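Local coordinates for protein chlorella virus DNA ligase-adenylate (Chlorella virus, PDB 1FVI) that probably seals nicks in DNA as an ATP-dependent ligase, held here as the covalent enzyme-adenylate that precedes strand joining, at residues 188-199 with 265-276; 52-60 with 125-133. The protein carries 1 engineered substitution. All coordinates share one frame; numbering follows the deposited sequence.

The two contacts belong to different halves of the ligase. Contact 2 comes first along the chain and closes before contact 1 opens; it sits in the adenylation domain, where helix 49-58 lies against the edge strand 131-135 of a mixed sheet. Contact 1 begins just past strand 184-186, at the crossing into the OB-like domain, and pairs strand 190-201 with strand 269-275 inside that domain's antiparallel sheet. Their centres are about 38 Å apart, on opposite sides of the chain's centre, and they share no strand or helix. In contact 1 the Gln188 side chain is about 9 Å from that of AMP-binding Lys185; in contact 2 the Ile133 side chain is about 14 Å from the AMP.

Contact 1 of 2, residues 188-199 with 265-276; sequences QFKDAEATIISM and YIGKMVKFKYFE
Ala192 and Phe272 form a hydrogen-bonded pair in the antiparallel sheet of the OB-like domain, where strand 190-201 runs beside strand 269-275. The tight side carries Ala192, Ala194, Phe272 and Tyr274. The CB of Ala192 sits at the edge of the Tyr274 ring, 3.5 Å from CE2, and lies equally near CE2 of Phe272. CG of both aromatics sits between backbone N and carbonyl carbon (chi1 70° for Phe272); Phe272 leans over both alanines, while Tyr274 reaches Ala192 alone of the two. Tyr239 meets the Phe272 ring edge-to-face and bonds the Tyr274 hydroxyl. Further along, Ile196 CD1 presses on Val270 CG1 at 3.3 Å, closer than usual for two carbons.

The other face, with Asp191, Glu193, Lys271 and Met269, is looser and largely exposed. Here Lys273 lies alongside Asp191, and its chain bends at the end to bring NZ within 2.9 Å of Asp191 OD1, a salt bridge entered from the syn side but 34° out of the carboxylate plane. A water joins the same NZ to Phe189 O. At the domain junction Phe189 also reaches Leu155 of helix 144-156, and CB of Phe275 stands over the Phe189 ring, 4.2 Å from its centroid.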
loop_
_atom_site.group_PDB
_atom_site.type_symbol
_atom_site.label_atom_id
_atom_site.label_comp_id
_atom_site.label_asym_id
_atom_site.label_seq_id
_atom_site.Cartn_x
_atom_site.Cartn_y
_atom_site.Cartn_z
ATOM N N GLN A 188 9.703 -5.094 7.952
ATOM C CA GLN A 188 10.815 -5.970 8.253
ATOM C C GLN A 188 12.001 -5.841 7.305
ATOM O O GLN A 188 13.093 -6.280 7.646
ATOM C CB GLN A 188 10.334 -7.420 8.318
ATOM C CG GLN A 188 9.375 -7.718 9.474
ATOM C CD GLN A 188 10.059 -7.781 10.837
ATOM O OE1 GLN A 188 10.980 -8.567 11.047
ATOM N NE2 GLN A 188 9.587 -6.980 11.773
ATOM N N PHE A 189 11.799 -5.235 6.134
ATOM C CA PHE A 189 12.894 -5.068 5.174
ATOM C C PHE A 189 13.796 -3.914 5.579
ATOM O O PHE A 189 13.336 -2.933 6.169
ATOM C CB PHE A 189 12.397 -4.889 3.733
ATOM C CG PHE A 189 12.028 -6.173 3.050
ATOM C CD1 PHE A 189 11.434 -7.207 3.758
ATOM C CD2 PHE A 189 12.205 -6.320 1.680
ATOM C CE1 PHE A 189 11.013 -8.366 3.112
ATOM C CE2 PHE A 189 11.782 -7.492 1.013
ATOM C CZ PHE A 189 11.187 -8.507 1.730
ATOM N N LYS A 190 15.074 -4.052 5.234
ATOM C CA LYS A 190 16.129 -3.095 5.564
ATOM C C LYS A 190 16.448 -2.206 4.373
ATOM O O LYS A 190 16.359 -2.649 3.238
ATOM C CB LYS A 190 17.375 -3.899 5.951
ATOM C CG LYS A 190 18.411 -3.202 6.802
ATOM C CD LYS A 190 19.441 -4.242 7.259
ATOM C CE LYS A 190 20.390 -3.730 8.337
ATOM N NZ LYS A 190 21.428 -2.816 7.797
ATOM N N ASP A 191 16.829 -0.962 4.649
ATOM C CA ASP A 191 17.196 0.008 3.628
ATOM C C ASP A 191 18.688 -0.036 3.351
ATOM O O ASP A 191 19.508 0.029 4.272
ATOM C CB ASP A 191 16.857 1.417 4.082
ATOM C CG ASP A 191 15.394 1.699 4.032
ATOM O OD1 ASP A 191 14.810 1.633 2.927
ATOM O OD2 ASP A 191 14.830 1.987 5.106
ATOM N N ALA A 192 19.035 -0.086 2.074
ATOM C CA ALA A 192 20.430 -0.121 1.667
ATOM C C ALA A 192 20.625 0.618 0.337
ATOM O O ALA A 192 19.659 0.989 -0.341
ATOM C CB ALA A 192 20.915 -1.569 1.564
ATOM N N GLU A 193 21.883 0.866 -0.004
ATOM C CA GLU A 193 22.227 1.559 -1.236
ATOM C C GLU A 193 23.226 0.734 -2.025
ATOM O O GLU A 193 24.052 0.023 -1.457
ATOM C CB GLU A 193 22.831 2.939 -0.943
ATOM C CG GLU A 193 21.828 4.018 -0.657
ATOM C CD GLU A 193 22.487 5.324 -0.255
ATOM O OE1 GLU A 193 23.549 5.664 -0.824
ATOM O OE2 GLU A 193 21.943 6.018 0.632
ATOM N N ALA A 194 23.159 0.864 -3.343
ATOM C CA ALA A 194 24.046 0.138 -4.225
ATOM C C ALA A 194 24.357 0.983 -5.457
ATOM O O ALA A 194 23.572 1.853 -5.847
ATOM C CB ALA A 194 23.409 -1.166 -4.621
ATOM N N THR A 195 25.539 0.781 -6.023
ATOM C CA THR A 195 25.923 1.521 -7.210
ATOM C C THR A 195 25.552 0.679 -8.424
ATOM O O THR A 195 25.759 -0.536 -8.417
ATOM C CB THR A 195 27.445 1.812 -7.219
ATOM O OG1 THR A 195 27.764 2.707 -6.147
ATOM C CG2 THR A 195 27.883 2.437 -8.550
ATOM N N ILE A 196 24.961 1.311 -9.438
ATOM C CA ILE A 196 24.583 0.607 -10.657
ATOM C C ILE A 196 25.833 0.399 -11.513
ATOM O O ILE A 196 26.635 1.319 -11.674
ATOM C CB ILE A 196 23.588 1.425 -11.481
ATOM C CG1 ILE A 196 22.372 1.774 -10.623
ATOM C CG2 ILE A 196 23.172 0.650 -12.736
ATOM C CD1 ILE A 196 21.469 2.827 -11.247
ATOM N N ILE A 197 26.003 -0.812 -12.042
ATOM C CA ILE A 197 27.154 -1.113 -12.889
ATOM C C ILE A 197 26.752 -1.493 -14.319
ATOM O O ILE A 197 27.406 -1.085 -15.272
ATOM C CB ILE A 197 28.067 -2.175 -12.266
ATOM C CG1 ILE A 197 27.371 -3.517 -12.204
ATOM C CG2 ILE A 197 28.486 -1.750 -10.856
ATOM C CD1 ILE A 197 28.088 -4.499 -11.303
ATOM N N SER A 198 25.643 -2.206 -14.470
ATOM C CA SER A 198 25.152 -2.592 -15.794
ATOM C C SER A 198 23.629 -2.844 -15.770
ATOM O O SER A 198 23.011 -2.786 -14.717
ATOM C CB SER A 198 25.899 -3.829 -16.315
ATOM O OG SER A 198 25.643 -4.960 -15.501
ATOM N N MET A 199 23.035 -3.081 -16.942
ATOM C CA MET A 199 21.602 -3.345 -17.060
ATOM C C MET A 199 21.318 -4.490 -18.015
ATOM O O MET A 199 22.112 -4.787 -18.913
ATOM C CB MET A 199 20.849 -2.114 -17.559
ATOM C CG MET A 199 20.839 -0.964 -16.597
ATOM S SD MET A 199 19.905 0.405 -17.250
ATOM C CE MET A 199 20.345 1.666 -16.022
ATOM N N TYR A 265 22.703 6.459 -15.941
ATOM C CA TYR A 265 22.533 5.921 -14.598
ATOM C C TYR A 265 23.662 5.030 -14.125
ATOM O O TYR A 265 23.714 4.682 -12.942
ATOM C CB TYR A 265 21.204 5.184 -14.488
ATOM C CG TYR A 265 20.057 6.043 -14.932
ATOM C CD1 TYR A 265 19.478 5.867 -16.192
ATOM C CD2 TYR A 265 19.616 7.102 -14.140
ATOM C CE1 TYR A 265 18.506 6.723 -16.654
ATOM C CE2 TYR A 265 18.639 7.968 -14.593
ATOM C CZ TYR A 265 18.091 7.774 -15.855
ATOM O OH TYR A 265 17.141 8.649 -16.324
ATOM N N ILE A 266 24.550 4.647 -15.045
ATOM C CA ILE A 266 25.681 3.808 -14.687
ATOM C C ILE A 266 26.553 4.581 -13.703
ATOM O O ILE A 266 26.990 5.700 -13.978
ATOM C CB ILE A 266 26.476 3.381 -15.930
ATOM C CG1 ILE A 266 25.573 2.569 -16.854
ATOM C CG2 ILE A 266 27.672 2.513 -15.530
ATOM C CD1 ILE A 266 25.137 1.234 -16.285
ATOM N N GLY A 267 26.746 4.002 -12.526
ATOM C CA GLY A 267 27.521 4.677 -11.506
ATOM C C GLY A 267 26.614 5.416 -10.530
ATOM O O GLY A 267 27.096 5.973 -9.538
ATOM N N LYS A 268 25.311 5.471 -10.826
ATOM C CA LYS A 268 24.359 6.121 -9.922
ATOM C C LYS A 268 24.074 5.212 -8.727
ATOM O O LYS A 268 24.135 3.980 -8.828
ATOM C CB LYS A 268 23.049 6.461 -10.633
ATOM C CG LYS A 268 23.140 7.638 -11.572
ATOM C CD LYS A 268 23.601 8.904 -10.853
ATOM C CE LYS A 268 23.804 10.061 -11.828
ATOM N NZ LYS A 268 24.805 9.757 -12.903
ATOM N N MET A 269 23.797 5.829 -7.586
ATOM C CA MET A 269 23.490 5.098 -6.365
ATOM C C MET A 269 21.967 4.915 -6.278
ATOM O O MET A 269 21.218 5.878 -6.402
ATOM C CB MET A 269 23.958 5.919 -5.164
ATOM C CG MET A 269 24.165 5.124 -3.895
ATOM S SD MET A 269 25.731 4.225 -3.934
ATOM C CE MET A 269 26.721 5.173 -2.759
ATOM N N VAL A 270 21.502 3.687 -6.092
ATOM C CA VAL A 270 20.063 3.450 -5.957
ATOM C C VAL A 270 19.702 2.992 -4.534
ATOM O O VAL A 270 20.511 2.346 -3.855
ATOM C CB VAL A 270 19.527 2.392 -6.987
ATOM C CG1 VAL A 270 19.768 2.858 -8.407
ATOM C CG2 VAL A 270 20.167 1.030 -6.765
ATOM N N LYS A 271 18.532 3.420 -4.059
ATOM C CA LYS A 271 18.020 3.015 -2.745
ATOM C C LYS A 271 17.179 1.749 -2.971
ATOM O O LYS A 271 16.379 1.696 -3.907
ATOM C CB LYS A 271 17.120 4.107 -2.140
ATOM C CG LYS A 271 17.730 5.505 -2.124
ATOM C CD LYS A 271 16.947 6.468 -1.219
ATOM C CE LYS A 271 15.512 6.694 -1.681
ATOM N NZ LYS A 271 15.427 7.443 -2.970
ATOM N N PHE A 272 17.378 0.726 -2.145
ATOM C CA PHE A 272 16.608 -0.515 -2.266
ATOM C C PHE A 272 16.362 -1.106 -0.893
ATOM O O PHE A 272 16.897 -0.623 0.099
ATOM C CB PHE A 272 17.305 -1.552 -3.182
ATOM C CG PHE A 272 18.568 -2.175 -2.599
ATOM C CD1 PHE A 272 18.571 -3.513 -2.187
ATOM C CD2 PHE A 272 19.750 -1.432 -2.474
ATOM C CE1 PHE A 272 19.725 -4.108 -1.661
ATOM C CE2 PHE A 272 20.906 -2.017 -1.950
ATOM C CZ PHE A 272 20.893 -3.360 -1.540
ATOM N N LYS A 273 15.500 -2.109 -0.837
ATOM C CA LYS A 273 15.194 -2.797 0.409
ATOM C C LYS A 273 15.389 -4.276 0.148
ATOM O O LYS A 273 15.370 -4.719 -1.005
ATOM C CB LYS A 273 13.738 -2.542 0.858
ATOM C CG LYS A 273 13.500 -1.188 1.542
ATOM C CD LYS A 273 12.017 -0.903 1.743
ATOM C CE LYS A 273 11.776 0.487 2.342
ATOM N NZ LYS A 273 12.229 0.608 3.763
ATOM N N TYR A 274 15.562 -5.032 1.229
ATOM C CA TYR A 274 15.748 -6.478 1.154
ATOM C C TYR A 274 15.584 -7.028 2.562
ATOM O O TYR A 274 15.541 -6.265 3.522
ATOM C CB TYR A 274 17.161 -6.824 0.630
ATOM C CG TYR A 274 18.267 -6.401 1.569
ATOM C CD1 TYR A 274 18.918 -7.335 2.368
ATOM C CD2 TYR A 274 18.621 -5.057 1.698
ATOM C CE1 TYR A 274 19.883 -6.943 3.269
ATOM C CE2 TYR A 274 19.578 -4.657 2.590
ATOM C CZ TYR A 274 20.210 -5.600 3.378
ATOM O OH TYR A 274 21.180 -5.204 4.274
ATOM N N PHE A 275 15.475 -8.348 2.681
ATOM C CA PHE A 275 15.367 -8.964 3.995
ATOM C C PHE A 275 16.739 -9.479 4.470
ATOM O O PHE A 275 17.345 -10.325 3.828
ATOM C CB PHE A 275 14.342 -10.114 4.006
ATOM C CG PHE A 275 14.143 -10.708 5.371
ATOM C CD1 PHE A 275 13.718 -9.906 6.430
ATOM C CD2 PHE A 275 14.467 -12.035 5.627
ATOM C CE1 PHE A 275 13.625 -10.406 7.725
ATOM C CE2 PHE A 275 14.378 -12.549 6.932
ATOM C CZ PHE A 275 13.956 -11.728 7.976
ATOM N N GLU A 276 17.225 -8.969 5.594
ATOM C CA GLU A 276 18.515 -9.421 6.137
ATOM C C GLU A 276 18.451 -10.896 6.551
ATOM O O GLU A 276 17.882 -11.234 7.580
ATOM C CB GLU A 276 18.909 -8.572 7.348
ATOM C CG GLU A 276 20.161 -9.035 8.081
ATOM C CD GLU A 276 21.429 -8.399 7.552
ATOM O OE1 GLU A 276 21.472 -7.149 7.462
ATOM O OE2 GLU A 276 22.388 -9.146 7.250
HETATM O O HOH W 1 15.595 -7.224 7.581
HETATM O O HOH W 2 11.427 -1.333 5.569
HETATM O O HOH W 3 15.690 2.378 0.245
#

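Contact 2 of 2, residues 52-60 with 125-133; sequences NRLLTELLP and ILEHAQVKI
Leu58 and Leu54, one helical turn apart, carry the apolar part of this contact, pushing into the corner between the 3-10 turn at Ile125 and the start of strand 131-135. Leu58 slides past Ile125 in the opposite direction, its CG 3.6 Å from Ile125 CG2. Its chi1 of -106° is well off the usual staggered values, and with this twist CD2 is wedged among Val131, Ile133 and His128, 3.9 Å from Ile133 CG1, while CD1 rests on ND1 of His128. Leu54 places CD1 on Val131 CG2 at 3.5 Å, a tight fit. On the next flank of the helix, Leu55 CD2 lies 3.6 Å from Val131 CG1 and also reaches Ile133 CD1.

The polar side chains meet leucine methyls by van der Waals contact alone. The His128 ring is approached obliquely by Leu54 and Leu58, with its CE1 3.9 Å from Leu54 CD2. Gln130 runs out extended, crossing Leu54 at about a right angle, and its OE1 rests 3.4 Å from Leu54 CD1; its NE2 instead bonds the carbonyl of Ala90.

Residues 52-58 of the helix run at 37° to residues 131-133 of the edge strand. Strand 92-99 lies beside that strand, with Phe92 touching Val131 and Tyr94 touching Leu59. Met38, on the opposite edge strand 38-39, also meets Leu55 and Leu59, so both edge strands of the sheet touch the helix.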
loop_
_atom_site.group_PDB
_atom_site.type_symbol
_atom_site.label_atom_id
_atom_site.label_comp_id
_atom_site.label_asym_id
_atom_site.label_seq_id
_atom_site.Cartn_x
_atom_site.Cartn_y
_atom_site.Cartn_z
ATOM N N ASN A 52 -14.743 14.992 -0.204
ATOM C CA ASN A 52 -15.677 14.685 0.863
ATOM C C ASN A 52 -17.030 14.285 0.275
ATOM O O ASN A 52 -17.486 13.156 0.473
ATOM C CB ASN A 52 -15.803 15.891 1.797
ATOM C CG ASN A 52 -16.410 15.525 3.150
ATOM O OD1 ASN A 52 -17.130 14.533 3.269
ATOM N ND2 ASN A 52 -16.093 16.310 4.177
ATOM N N ARG A 53 -17.604 15.160 -0.550
ATOM C CA ARG A 53 -18.896 14.896 -1.166
ATOM C C ARG A 53 -18.901 13.636 -2.020
ATOM O O ARG A 53 -19.749 12.772 -1.829
ATOM C CB ARG A 53 -19.350 16.115 -1.972
ATOM C CG ARG A 53 -20.612 15.920 -2.814
ATOM C CD ARG A 53 -20.274 15.570 -4.268
ATOM N NE ARG A 53 -19.433 16.583 -4.902
ATOM C CZ ARG A 53 -19.145 16.615 -6.199
ATOM N NH1 ARG A 53 -19.627 15.690 -7.020
ATOM N NH2 ARG A 53 -18.364 17.576 -6.675
ATOM N N LEU A 54 -17.950 13.533 -2.947
ATOM C CA LEU A 54 -17.837 12.375 -3.832
ATOM C C LEU A 54 -17.788 11.055 -3.061
ATOM O O LEU A 54 -18.584 10.139 -3.314
ATOM C CB LEU A 54 -16.583 12.490 -4.716
ATOM C CG LEU A 54 -16.512 13.536 -5.839
ATOM C CD1 LEU A 54 -15.124 13.565 -6.475
ATOM C CD2 LEU A 54 -17.552 13.231 -6.894
ATOM N N LEU A 55 -16.838 10.946 -2.135
ATOM C CA LEU A 55 -16.710 9.727 -1.341
ATOM C C LEU A 55 -17.942 9.460 -0.466
ATOM O O LEU A 55 -18.337 8.308 -0.322
ATOM C CB LEU A 55 -15.443 9.763 -0.482
ATOM C CG LEU A 55 -14.102 9.698 -1.220
ATOM C CD1 LEU A 55 -12.957 9.942 -0.242
ATOM C CD2 LEU A 55 -13.949 8.362 -1.922
ATOM N N THR A 56 -18.557 10.505 0.102
ATOM C CA THR A 56 -19.745 10.296 0.940
ATOM C C THR A 56 -20.903 9.737 0.105
ATOM O O THR A 56 -21.694 8.933 0.594
ATOM C CB THR A 56 -20.213 11.577 1.683
ATOM O OG1 THR A 56 -20.614 12.570 0.737
ATOM C CG2 THR A 56 -19.118 12.128 2.544
ATOM N N GLU A 57 -20.980 10.150 -1.157
ATOM C CA GLU A 57 -22.020 9.673 -2.070
ATOM C C GLU A 57 -21.738 8.216 -2.465
ATOM O O GLU A 57 -22.661 7.394 -2.554
ATOM C CB GLU A 57 -22.087 10.547 -3.340
ATOM C CG GLU A 57 -22.664 11.950 -3.120
ATOM C CD GLU A 57 -22.492 12.904 -4.319
ATOM O OE1 GLU A 57 -21.991 12.486 -5.393
ATOM O OE2 GLU A 57 -22.857 14.095 -4.176
ATOM N N LEU A 58 -20.454 7.900 -2.648
ATOM C CA LEU A 58 -20.014 6.566 -3.054
ATOM C C LEU A 58 -19.954 5.502 -1.965
ATOM O O LEU A 58 -20.393 4.371 -2.162
ATOM C CB LEU A 58 -18.630 6.661 -3.714
ATOM C CG LEU A 58 -18.443 6.509 -5.227
ATOM C CD1 LEU A 58 -19.549 7.169 -6.005
ATOM C CD2 LEU A 58 -17.120 7.111 -5.598
ATOM N N LEU A 59 -19.425 5.861 -0.809
ATOM C CA LEU A 59 -19.250 4.882 0.251
ATOM C C LEU A 59 -20.385 4.719 1.240
ATOM O O LEU A 59 -21.081 5.687 1.565
ATOM C CB LEU A 59 -17.972 5.199 1.032
ATOM C CG LEU A 59 -16.619 5.221 0.313
ATOM C CD1 LEU A 59 -15.591 5.855 1.245
ATOM C CD2 LEU A 59 -16.204 3.803 -0.084
ATOM N N PRO A 60 -20.599 3.474 1.719
ATOM C CA PRO A 60 -21.657 3.215 2.693
ATOM C C PRO A 60 -21.159 3.683 4.045
ATOM O O PRO A 60 -19.948 3.748 4.286
ATOM C CB PRO A 60 -21.802 1.695 2.647
ATOM C CG PRO A 60 -20.424 1.251 2.323
ATOM C CD PRO A 60 -20.040 2.202 1.228
ATOM N N ILE A 125 -19.719 1.434 -8.457
ATOM C CA ILE A 125 -18.923 2.273 -7.570
ATOM C C ILE A 125 -17.429 2.160 -7.882
ATOM O O ILE A 125 -16.659 3.089 -7.653
ATOM C CB ILE A 125 -19.221 1.949 -6.099
ATOM C CG1 ILE A 125 -20.737 1.992 -5.852
ATOM C CG2 ILE A 125 -18.534 2.941 -5.192
ATOM C CD1 ILE A 125 -21.384 3.348 -6.055
ATOM N N LEU A 126 -17.045 1.040 -8.471
ATOM C CA LEU A 126 -15.663 0.817 -8.838
ATOM C C LEU A 126 -15.399 1.500 -10.182
ATOM O O LEU A 126 -14.255 1.682 -10.580
ATOM C CB LEU A 126 -15.392 -0.689 -8.938
ATOM C CG LEU A 126 -15.710 -1.583 -7.720
ATOM C CD1 LEU A 126 -15.357 -3.026 -8.042
ATOM C CD2 LEU A 126 -14.977 -1.125 -6.462
ATOM N N GLU A 127 -16.467 1.954 -10.829
ATOM C CA GLU A 127 -16.385 2.592 -12.143
ATOM C C GLU A 127 -16.407 4.118 -12.164
ATOM O O GLU A 127 -16.568 4.698 -13.229
ATOM C CB GLU A 127 -17.543 2.117 -13.032
ATOM C CG GLU A 127 -17.737 0.618 -13.163
ATOM C CD GLU A 127 -19.082 0.276 -13.785
ATOM O OE1 GLU A 127 -19.353 -0.922 -14.024
ATOM O OE2 GLU A 127 -19.881 1.207 -14.029
ATOM N N HIS A 128 -16.279 4.782 -11.022
ATOM C CA HIS A 128 -16.315 6.241 -11.037
ATOM C C HIS A 128 -15.200 6.852 -11.891
ATOM O O HIS A 128 -14.114 6.284 -12.032
ATOM C CB HIS A 128 -16.294 6.820 -9.631
ATOM C CG HIS A 128 -16.595 8.284 -9.588
ATOM N ND1 HIS A 128 -17.828 8.782 -9.223
ATOM C CD2 HIS A 128 -15.820 9.360 -9.853
ATOM C CE1 HIS A 128 -17.798 10.104 -9.259
ATOM N NE2 HIS A 128 -16.589 10.478 -9.639
ATOM N N ALA A 129 -15.494 8.000 -12.486
ATOM C CA ALA A 129 -14.543 8.672 -13.357
ATOM C C ALA A 129 -13.337 9.265 -12.622
ATOM O O ALA A 129 -12.188 8.869 -12.866
ATOM C CB ALA A 129 -15.262 9.749 -14.172
ATOM N N GLN A 130 -13.608 10.205 -11.725
ATOM C CA GLN A 130 -12.564 10.875 -10.964
ATOM C C GLN A 130 -12.025 10.095 -9.755
ATOM O O GLN A 130 -10.830 10.145 -9.477
ATOM C CB GLN A 130 -13.079 12.241 -10.503
ATOM C CG GLN A 130 -12.070 13.065 -9.747
ATOM C CD GLN A 130 -12.654 14.345 -9.231
ATOM O OE1 GLN A 130 -13.829 14.634 -9.440
ATOM N NE2 GLN A 130 -11.847 15.119 -8.527
ATOM N N VAL A 131 -12.923 9.429 -9.024
ATOM C CA VAL A 131 -12.584 8.657 -7.822
ATOM C C VAL A 131 -12.420 7.153 -8.068
ATOM O O VAL A 131 -13.356 6.471 -8.486
ATOM C CB VAL A 131 -13.669 8.813 -6.726
ATOM C CG1 VAL A 131 -13.140 8.329 -5.394
ATOM C CG2 VAL A 131 -14.135 10.237 -6.633
ATOM N N LYS A 132 -11.246 6.625 -7.742
ATOM C CA LYS A 132 -10.995 5.205 -7.928
ATOM C C LYS A 132 -11.175 4.478 -6.587
ATOM O O LYS A 132 -10.386 4.665 -5.660
ATOM C CB LYS A 132 -9.579 5.003 -8.470
ATOM C CG LYS A 132 -9.233 3.585 -8.858
ATOM C CD LYS A 132 -7.748 3.488 -9.133
ATOM C CE LYS A 132 -7.327 2.092 -9.540
ATOM N NZ LYS A 132 -5.860 2.053 -9.808
ATOM N N ILE A 133 -12.262 3.723 -6.463
ATOM C CA ILE A 133 -12.529 2.975 -5.237
ATOM C C ILE A 133 -11.807 1.644 -5.351
ATOM O O ILE A 133 -12.101 0.833 -6.243
ATOM C CB ILE A 133 -14.045 2.703 -5.018
ATOM C CG1 ILE A 133 -14.817 4.020 -4.936
ATOM C CG2 ILE A 133 -14.268 1.873 -3.739
ATOM C CD1 ILE A 133 -14.390 4.892 -3.828
#